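Local coordinates for axin interactor, dorsalization-associated protein (Danio rerio, PDB 2QZQ), which acts as a ventralizing factor in the embryo by binding axin, disrupting its homodimerization and so inhibiting axin-mediated JNK activation, at residues I36-K41 / I86-K91; F105-M110 / E121-P126. All blocks are in the same frame, centred on the assembly; numbering follows the deposited sequence.

Contact 1: residues I36-K41 / I86-K91; sequences ITVSVK and IFFEFK
T37 and E89 form one of two hydrogen-bonded pairs in an antiparallel strand pairing, buried near the middle of the domain between strands 34-41 and 85-94. T37 N donates to E89 O, and E89 N returns a bond of 2.8 Å to T37 O. S39 and F87 repeat this exchange, with F87 N 2.8 Å from S39 O. I36/F90, V38/F88 and V40/I86 are the non-hydrogen-bonded pairs. Their side chains share one face of the sheet. There V38 and I86 cross obliquely, V38 CG1 meeting I86 CG2 at 3.8 Å. V38 CG2 lies 3.9 Å from CD1 of the F88 ring. Strands 15-24 and 64-72 cover this apolar face.

The face with T37, S39, F87 and E89 is more polar. Water 1 bridges the strands: it donates to T37 O and E89 OE1 and accepts from S39 OG at 2.7 Å. T37 O is thus gripped by both E89 N and the water. The carboxylate of E89 also bonds T127 through OE2. The extended chain of K91 brings NZ to 3.0 Å from T37 OG1, which also bonds D53. K41 crosses F87 at about a right angle. Its CG sits beside the backbone N (chi1 -62°), 3.7 Å from F87 CD2. The chain then bends at chi2, and NZ makes a salt bridge with D47, a cation-pi contact with F129 and a weak bond to S39 OG. F87 in turn meets F129 edge to face.

One face is therefore greasy and the other carries a polar network under a loop. The greasy face turned to opposing strands is characteristic of the beta-sandwich of a C2 domain, here the C-terminal C2 domain of the AIDA family.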
ATOM      1  N   ILE A  36      -5.791   4.017   2.492  1.00 14.91           N
ATOM      2  CA  ILE A  36      -4.638   3.691   1.638  1.00 14.65           C
ATOM      3  C   ILE A  36      -5.085   3.342   0.240  1.00 14.88           C
ATOM      4  O   ILE A  36      -6.054   2.609   0.054  1.00 14.68           O
ATOM      5  CB  ILE A  36      -3.779   2.557   2.261  1.00 15.11           C
ATOM      6  CG1 ILE A  36      -3.089   3.080   3.529  1.00 14.18           C
ATOM      7  CG2 ILE A  36      -2.699   1.986   1.227  1.00 14.16           C
ATOM      8  CD1 ILE A  36      -2.280   1.982   4.318  1.00 15.92           C
ATOM      9  N   THR A  37      -4.348   3.875  -0.739  1.00 14.87           N
ATOM     10  CA  THR A  37      -4.522   3.560  -2.129  1.00 16.03           C
ATOM     11  C   THR A  37      -3.399   2.618  -2.509  1.00 16.55           C
ATOM     12  O   THR A  37      -2.205   2.931  -2.310  1.00 16.20           O
ATOM     13  CB  THR A  37      -4.452   4.805  -2.999  1.00 16.26           C
ATOM     14  OG1 THR A  37      -5.563   5.635  -2.686  1.00 17.15           O
ATOM     15  CG2 THR A  37      -4.525   4.459  -4.509  1.00 14.96           C
ATOM     16  N   VAL A  38      -3.808   1.475  -3.037  1.00 16.35           N
ATOM     17  CA  VAL A  38      -2.887   0.435  -3.493  1.00 16.61           C
ATOM     18  C   VAL A  38      -2.958   0.372  -5.018  1.00 17.19           C
ATOM     19  O   VAL A  38      -4.033   0.172  -5.612  1.00 17.44           O
ATOM     20  CB  VAL A  38      -3.210  -0.959  -2.875  1.00 16.73           C
ATOM     21  CG1 VAL A  38      -2.161  -2.062  -3.336  1.00 17.26           C
ATOM     22  CG2 VAL A  38      -3.301  -0.900  -1.345  1.00 14.74           C
ATOM     23  N   SER A  39      -1.798   0.566  -5.642  1.00 18.41           N
ATOM     24  CA  SER A  39      -1.675   0.507  -7.068  1.00 18.65           C
ATOM     25  C   SER A  39      -0.474  -0.394  -7.436  1.00 19.99           C
ATOM     26  O   SER A  39       0.402  -0.640  -6.606  1.00 18.84           O
ATOM     27  CB  SER A  39      -1.501   1.913  -7.651  1.00 18.31           C
ATOM     28  OG  SER A  39      -0.331   2.565  -7.179  1.00 18.34           O
ATOM     29  N   VAL A  40      -0.483  -0.890  -8.676  1.00 19.29           N
ATOM     30  CA  VAL A  40       0.635  -1.655  -9.224  1.00 20.45           C
ATOM     31  C   VAL A  40       1.114  -0.890 -10.455  1.00 20.92           C
ATOM     32  O   VAL A  40       0.338  -0.693 -11.412  1.00 21.18           O
ATOM     33  CB  VAL A  40       0.217  -3.089  -9.590  1.00 20.31           C
ATOM     34  CG1 VAL A  40       1.428  -3.895 -10.084  1.00 20.91           C
ATOM     35  CG2 VAL A  40      -0.411  -3.797  -8.359  1.00 20.54           C
ATOM     36  N   LYS A  41       2.366  -0.438 -10.410  1.00 20.84           N
ATOM     37  CA  LYS A  41       2.929   0.444 -11.439  1.00 22.84           C
ATOM     38  C   LYS A  41       4.056  -0.255 -12.169  1.00 23.62           C
ATOM     39  O   LYS A  41       4.803  -1.000 -11.545  1.00 23.61           O
ATOM     40  CB  LYS A  41       3.491   1.739 -10.809  1.00 22.56           C
ATOM     41  CG  LYS A  41       2.457   2.643 -10.083  1.00 23.50           C
ATOM     42  CD  LYS A  41       1.423   3.202 -11.024  1.00 24.27           C
ATOM     43  CE  LYS A  41       0.863   4.542 -10.506  1.00 22.69           C
ATOM     44  NZ  LYS A  41      -0.357   4.377  -9.720  1.00 26.10           N
ATOM     45  N   ILE A  86       4.430  -2.568  -6.326  1.00 18.39           N
ATOM     46  CA  ILE A  86       3.158  -2.302  -5.668  1.00 17.90           C
ATOM     47  C   ILE A  86       3.360  -1.093  -4.724  1.00 17.32           C
ATOM     48  O   ILE A  86       4.242  -1.116  -3.848  1.00 16.58           O
ATOM     49  CB  ILE A  86       2.677  -3.532  -4.857  1.00 17.37           C
ATOM     50  CG1 ILE A  86       2.738  -4.823  -5.713  1.00 17.60           C
ATOM     51  CG2 ILE A  86       1.231  -3.343  -4.333  1.00 17.07           C
ATOM     52  CD1 ILE A  86       2.377  -6.068  -4.923  1.00 18.91           C
ATOM     53  N   PHE A  87       2.522  -0.073  -4.897  1.00 17.15           N
ATOM     54  CA  PHE A  87       2.557   1.146  -4.079  1.00 16.62           C
ATOM     55  C   PHE A  87       1.423   1.181  -3.076  1.00 16.43           C
ATOM     56  O   PHE A  87       0.340   0.682  -3.350  1.00 16.38           O
ATOM     57  CB  PHE A  87       2.421   2.364  -4.992  1.00 16.93           C
ATOM     58  CG  PHE A  87       3.698   2.757  -5.636  1.00 16.97           C
ATOM     59  CD1 PHE A  87       4.479   3.756  -5.078  1.00 14.91           C
ATOM     60  CD2 PHE A  87       4.133   2.119  -6.794  1.00 18.92           C
ATOM     61  CE1 PHE A  87       5.731   4.115  -5.687  1.00 19.31           C
ATOM     62  CE2 PHE A  87       5.353   2.462  -7.392  1.00 18.67           C
ATOM     63  CZ  PHE A  87       6.145   3.463  -6.830  1.00 17.21           C
ATOM     64  N   PHE A  88       1.692   1.773  -1.910  1.00 15.20           N
ATOM     65  CA  PHE A  88       0.731   1.958  -0.850  1.00 14.97           C
ATOM     66  C   PHE A  88       0.870   3.424  -0.500  1.00 15.35           C
ATOM     67  O   PHE A  88       1.941   3.835  -0.055  1.00 14.57           O
ATOM     68  CB  PHE A  88       1.086   1.106   0.380  1.00 15.76           C
ATOM     69  CG  PHE A  88       1.308  -0.336   0.045  1.00 16.21           C
ATOM     70  CD1 PHE A  88       0.277  -1.251   0.137  1.00 16.88           C
ATOM     71  CD2 PHE A  88       2.547  -0.756  -0.446  1.00 18.97           C
ATOM     72  CE1 PHE A  88       0.482  -2.603  -0.225  1.00 20.67           C
ATOM     73  CE2 PHE A  88       2.751  -2.079  -0.791  1.00 19.48           C
ATOM     74  CZ  PHE A  88       1.715  -2.994  -0.703  1.00 18.53           C
ATOM     75  N   GLU A  89      -0.170   4.197  -0.800  1.00 15.01           N
ATOM     76  CA  GLU A  89      -0.176   5.648  -0.526  1.00 15.51           C
ATOM     77  C   GLU A  89      -1.155   5.900   0.596  1.00 15.23           C
ATOM     78  O   GLU A  89      -2.315   5.560   0.462  1.00 15.81           O
ATOM     79  CB  GLU A  89      -0.631   6.428  -1.744  1.00 14.98           C
ATOM     80  CG  GLU A  89       0.332   6.366  -2.924  1.00 16.75           C
ATOM     81  CD  GLU A  89      -0.214   7.115  -4.113  1.00 19.84           C
ATOM     82  OE1 GLU A  89      -1.100   6.560  -4.800  1.00 21.89           O
ATOM     83  OE2 GLU A  89       0.229   8.255  -4.331  1.00 20.29           O
ATOM     84  N   PHE A  90      -0.669   6.495   1.681  1.00 15.08           N
ATOM     85  CA  PHE A  90      -1.488   6.811   2.828  1.00 15.52           C
ATOM     86  C   PHE A  90      -2.077   8.200   2.618  1.00 15.55           C
ATOM     87  O   PHE A  90      -1.348   9.172   2.411  1.00 14.94           O
ATOM     88  CB  PHE A  90      -0.666   6.763   4.098  1.00 15.67           C
ATOM     89  CG  PHE A  90      -1.434   7.157   5.335  1.00 15.73           C
ATOM     90  CD1 PHE A  90      -2.083   6.205   6.088  1.00 14.17           C
ATOM     91  CD2 PHE A  90      -1.507   8.504   5.723  1.00 13.72           C
ATOM     92  CE1 PHE A  90      -2.796   6.588   7.240  1.00 17.24           C
ATOM     93  CE2 PHE A  90      -2.198   8.889   6.837  1.00 14.81           C
ATOM     94  CZ  PHE A  90      -2.846   7.926   7.612  1.00 15.85           C
ATOM     95  N   LYS A  91      -3.411   8.253   2.631  1.00 15.84           N
ATOM     96  CA  LYS A  91      -4.146   9.486   2.363  1.00 15.78           C
ATOM     97  C   LYS A  91      -5.039   9.839   3.539  1.00 16.10           C
ATOM     98  O   LYS A  91      -5.498   8.962   4.273  1.00 16.51           O
ATOM     99  CB  LYS A  91      -4.966   9.308   1.101  1.00 15.78           C
ATOM    100  CG  LYS A  91      -4.077   9.186  -0.180  1.00 16.57           C
ATOM    101  CD  LYS A  91      -4.911   8.990  -1.405  1.00 15.54           C
ATOM    102  CE  LYS A  91      -4.067   8.682  -2.617  1.00 17.42           C
ATOM    103  NZ  LYS A  91      -4.959   8.318  -3.765  1.00 18.08           N
TER
HETATM  104  O   HOH W   1      -0.921   3.683  -4.775  1.00 17.33           O

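Contact 2: residues F105-M110 / E121-P126; sequences FAFMEM and ELYKKP
F105 O accepts the backbone bond from Y123 N at 2.8 Å, and CA of L122 makes a further C-H...O contact with the same oxygen. F105 N donates back to Y123 O, completing an antiparallel hydrogen-bonded pair. The pair belongs to the beta hairpin of strands 99-109 and 116-124 in the C2 domain.

With CG of F105 between the backbone N and the carbonyl carbon (chi1 68°), the ring comes nearer the partner segment. Y123 CB sits over one face of it, offset toward the rim, in a CH-pi contact 3.9 Å from the centroid. At the ring edge, F105 CE1 comes 3.4 Å from K124 O. F87, E89 and T127 also pack on F105. An alanine here would probably leave Y123 CB without its aromatic partner and open a gap beside F87 where the ring had packed.

A106 CB touches L122 CD2 at 4.0 Å. Toward E121 a water takes the place of a direct backbone bond. Water 2 accepts from F107 N and lies within donating distance of E121 O, at 2.9 Å. CE2 of Y123 approaches F107 CE1 to 4.0 Å. The phenol end is held within its own segment: Y123 OH donates to E121 OE2 at 2.6 Å, using the anti lone pair of that oxygen.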
ATOM      1  N   PHE A 105       4.154   7.409   1.178  1.00 14.24           N
ATOM      2  CA  PHE A 105       3.952   6.180   0.438  1.00 14.03           C
ATOM      3  C   PHE A 105       5.021   5.124   0.762  1.00 14.52           C
ATOM      4  O   PHE A 105       6.110   5.415   1.290  1.00 14.80           O
ATOM      5  CB  PHE A 105       3.914   6.451  -1.066  1.00 13.91           C
ATOM      6  CG  PHE A 105       5.258   6.891  -1.644  1.00 13.71           C
ATOM      7  CD1 PHE A 105       5.689   8.204  -1.521  1.00 14.66           C
ATOM      8  CD2 PHE A 105       6.082   5.973  -2.288  1.00 13.55           C
ATOM      9  CE1 PHE A 105       6.909   8.612  -2.060  1.00 15.31           C
ATOM     10  CE2 PHE A 105       7.322   6.360  -2.841  1.00 13.87           C
ATOM     11  CZ  PHE A 105       7.742   7.672  -2.722  1.00 17.87           C
ATOM     12  N   ALA A 106       4.676   3.888   0.445  1.00 15.00           N
ATOM     13  CA  ALA A 106       5.590   2.756   0.574  1.00 14.70           C
ATOM     14  C   ALA A 106       5.451   2.026  -0.735  1.00 14.93           C
ATOM     15  O   ALA A 106       4.418   2.113  -1.402  1.00 13.73           O
ATOM     16  CB  ALA A 106       5.159   1.840   1.735  1.00 14.87           C
ATOM     17  N   PHE A 107       6.473   1.265  -1.106  1.00 15.31           N
ATOM     18  CA  PHE A 107       6.319   0.422  -2.262  1.00 16.42           C
ATOM     19  C   PHE A 107       7.076  -0.861  -2.043  1.00 18.04           C
ATOM     20  O   PHE A 107       7.931  -0.947  -1.155  1.00 16.66           O
ATOM     21  CB  PHE A 107       6.816   1.135  -3.527  1.00 15.58           C
ATOM     22  CG  PHE A 107       8.281   1.478  -3.495  1.00 17.64           C
ATOM     23  CD1 PHE A 107       8.732   2.614  -2.846  1.00 15.01           C
ATOM     24  CD2 PHE A 107       9.217   0.639  -4.111  1.00 18.54           C
ATOM     25  CE1 PHE A 107      10.096   2.956  -2.847  1.00 16.34           C
ATOM     26  CE2 PHE A 107      10.561   0.941  -4.083  1.00 17.80           C
ATOM     27  CZ  PHE A 107      11.014   2.089  -3.473  1.00 17.41           C
HETATM   28  N   MSE A 108       6.747  -1.858  -2.854  1.00 20.29           N
HETATM   29  CA  MSE A 108       7.523  -3.086  -2.877  1.00 25.69           C
HETATM   30  C   MSE A 108       7.748  -3.567  -4.295  1.00 23.09           C
HETATM   31  O   MSE A 108       6.812  -3.601  -5.096  1.00 22.47           O
HETATM   32  CB  MSE A 108       6.926  -4.177  -1.981  1.00 24.62           C
HETATM   33  CG  MSE A 108       5.453  -4.487  -2.147  1.00 29.06           C
HETATM   34 SE   MSE A 108       4.967  -5.949  -0.848  1.00 40.62          SE
HETATM   35  CE  MSE A 108       5.298  -7.277  -1.864  1.00 16.92           C
ATOM     36  N   GLU A 109       9.005  -3.911  -4.587  1.00 23.22           N
ATOM     37  CA  GLU A 109       9.400  -4.496  -5.867  1.00 22.47           C
ATOM     38  C   GLU A 109       8.970  -5.965  -5.967  1.00 21.08           C
ATOM     39  O   GLU A 109       8.647  -6.600  -4.966  1.00 19.69           O
ATOM     40  CB  GLU A 109      10.918  -4.362  -6.098  1.00 23.70           C
ATOM     41  CG  GLU A 109      11.515  -2.916  -6.084  1.00 27.06           C
ATOM     42  CD  GLU A 109      11.116  -2.024  -7.285  1.00 33.02           C
ATOM     43  OE1 GLU A 109      10.554  -2.510  -8.289  1.00 34.08           O
ATOM     44  OE2 GLU A 109      11.374  -0.796  -7.233  1.00 36.25           O
HETATM   45  N   MSE A 110       8.985  -6.507  -7.178  1.00 20.61           N
HETATM   46  CA  MSE A 110       8.553  -7.896  -7.415  1.00 21.81           C
HETATM   47  C   MSE A 110       9.325  -8.937  -6.596  1.00 21.67           C
HETATM   48  O   MSE A 110       8.745  -9.911  -6.103  1.00 20.53           O
HETATM   49  CB  MSE A 110       8.690  -8.237  -8.901  1.00 22.88           C
HETATM   50  CG  MSE A 110       7.746  -7.492  -9.812  1.00 24.86           C
HETATM   51 SE   MSE A 110       5.821  -7.660  -9.353  1.00 33.89          SE
HETATM   52  CE  MSE A 110       5.628  -9.246  -8.483  1.00 32.62           C
ATOM     53  N   GLU A 121       9.218   0.797   5.018  1.00 14.37           N
ATOM     54  CA  GLU A 121       9.397   2.207   5.396  1.00 14.79           C
ATOM     55  C   GLU A 121       8.567   3.172   4.538  1.00 14.69           C
ATOM     56  O   GLU A 121       8.208   2.873   3.374  1.00 14.60           O
ATOM     57  CB  GLU A 121      10.896   2.585   5.333  1.00 14.87           C
ATOM     58  CG  GLU A 121      11.452   2.797   3.901  1.00 16.31           C
ATOM     59  CD  GLU A 121      11.895   1.504   3.203  1.00 19.22           C
ATOM     60  OE1 GLU A 121      11.498   0.400   3.627  1.00 15.21           O
ATOM     61  OE2 GLU A 121      12.619   1.604   2.190  1.00 16.68           O
ATOM     62  N   LEU A 122       8.293   4.345   5.105  1.00 14.18           N
ATOM     63  CA  LEU A 122       7.490   5.356   4.417  1.00 15.23           C
ATOM     64  C   LEU A 122       8.360   6.491   3.884  1.00 14.73           C
ATOM     65  O   LEU A 122       9.280   6.952   4.567  1.00 15.57           O
ATOM     66  CB  LEU A 122       6.409   5.940   5.340  1.00 13.90           C
ATOM     67  CG  LEU A 122       5.513   4.702   5.618  1.00 16.93           C
ATOM     68  CD1 LEU A 122       5.061   4.553   7.023  1.00 20.63           C
ATOM     69  CD2 LEU A 122       4.445   4.500   4.576  1.00 16.29           C
ATOM     70  N   TYR A 123       7.993   6.956   2.700  1.00 15.00           N
ATOM     71  CA  TYR A 123       8.649   8.075   2.056  1.00 15.38           C
ATOM     72  C   TYR A 123       7.675   9.222   1.936  1.00 16.22           C
ATOM     73  O   TYR A 123       6.488   8.997   1.781  1.00 15.87           O
ATOM     74  CB  TYR A 123       9.160   7.641   0.678  1.00 14.70           C
ATOM     75  CG  TYR A 123      10.284   6.637   0.832  1.00 14.64           C
ATOM     76  CD1 TYR A 123      11.534   7.047   1.303  1.00 15.10           C
ATOM     77  CD2 TYR A 123      10.080   5.280   0.587  1.00 14.13           C
ATOM     78  CE1 TYR A 123      12.569   6.153   1.503  1.00 15.78           C
ATOM     79  CE2 TYR A 123      11.112   4.361   0.788  1.00 14.28           C
ATOM     80  CZ  TYR A 123      12.349   4.810   1.257  1.00 14.45           C
ATOM     81  OH  TYR A 123      13.384   3.915   1.424  1.00 15.57           O
ATOM     82  N   LYS A 124       8.187  10.446   2.018  1.00 17.72           N
ATOM     83  CA  LYS A 124       7.359  11.654   2.001  1.00 17.71           C
ATOM     84  C   LYS A 124       6.710  11.852   0.631  1.00 17.73           C
ATOM     85  O   LYS A 124       7.315  11.526  -0.417  1.00 18.19           O
ATOM     86  CB  LYS A 124       8.218  12.878   2.316  1.00 17.98           C
ATOM     87  CG  LYS A 124       8.879  12.899   3.657  1.00 20.04           C
ATOM     88  CD  LYS A 124       9.714  14.150   3.824  1.00 23.24           C
ATOM     89  CE  LYS A 124      10.159  14.341   5.294  1.00 27.81           C
ATOM     90  NZ  LYS A 124      11.273  15.358   5.433  1.00 30.00           N
ATOM     91  N   LYS A 125       5.481  12.364   0.636  1.00 18.06           N
ATOM     92  CA  LYS A 125       4.834  12.890  -0.559  1.00 18.65           C
ATOM     93  C   LYS A 125       5.749  13.947  -1.208  1.00 18.68           C
ATOM     94  O   LYS A 125       6.600  14.522  -0.511  1.00 17.48           O
ATOM     95  CB  LYS A 125       3.475  13.538  -0.203  1.00 20.20           C
ATOM     96  CG  LYS A 125       3.528  14.614   0.880  1.00 20.86           C
ATOM     97  CD  LYS A 125       3.444  16.046   0.328  1.00 27.04           C
ATOM     98  CE  LYS A 125       2.145  16.292  -0.422  1.00 27.53           C
ATOM     99  NZ  LYS A 125       0.962  16.052   0.458  1.00 27.30           N
ATOM    100  N   PRO A 126       5.605  14.182  -2.534  1.00 19.33           N
ATOM    101  CA  PRO A 126       4.675  13.515  -3.465  1.00 19.85           C
ATOM    102  C   PRO A 126       5.164  12.121  -3.851  1.00 19.54           C
ATOM    103  O   PRO A 126       6.370  11.856  -3.876  1.00 20.13           O
ATOM    104  CB  PRO A 126       4.670  14.433  -4.703  1.00 19.73           C
ATOM    105  CG  PRO A 126       5.977  15.125  -4.674  1.00 21.34           C
ATOM    106  CD  PRO A 126       6.452  15.179  -3.224  1.00 20.62           C
TER
HETATM  107  O   HOH W   2       8.759   1.857   0.713  1.00 16.15           O
HETATM  108  O   HOH W   3      10.911   0.408  -0.190  1.00 18.91           O

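The centres of the two contacts lie 8 Å apart in one antiparallel sheet. Strands 34-41, 85-94, 99-109 and 116-124 are consecutive neighbours across it. Along the chain contact 1 closes before contact 2 opens. The inner strands, 85-94 and 99-109, follow each other and join the two contacts directly. F88 O and A106 N, 2.8 Å apart, probably form a hydrogen bond, as do I86 O and M108 N. Together the contacts tie four strands of the C2 domain. Segment 36-41 lies in the region assigned to axin binding by similarity.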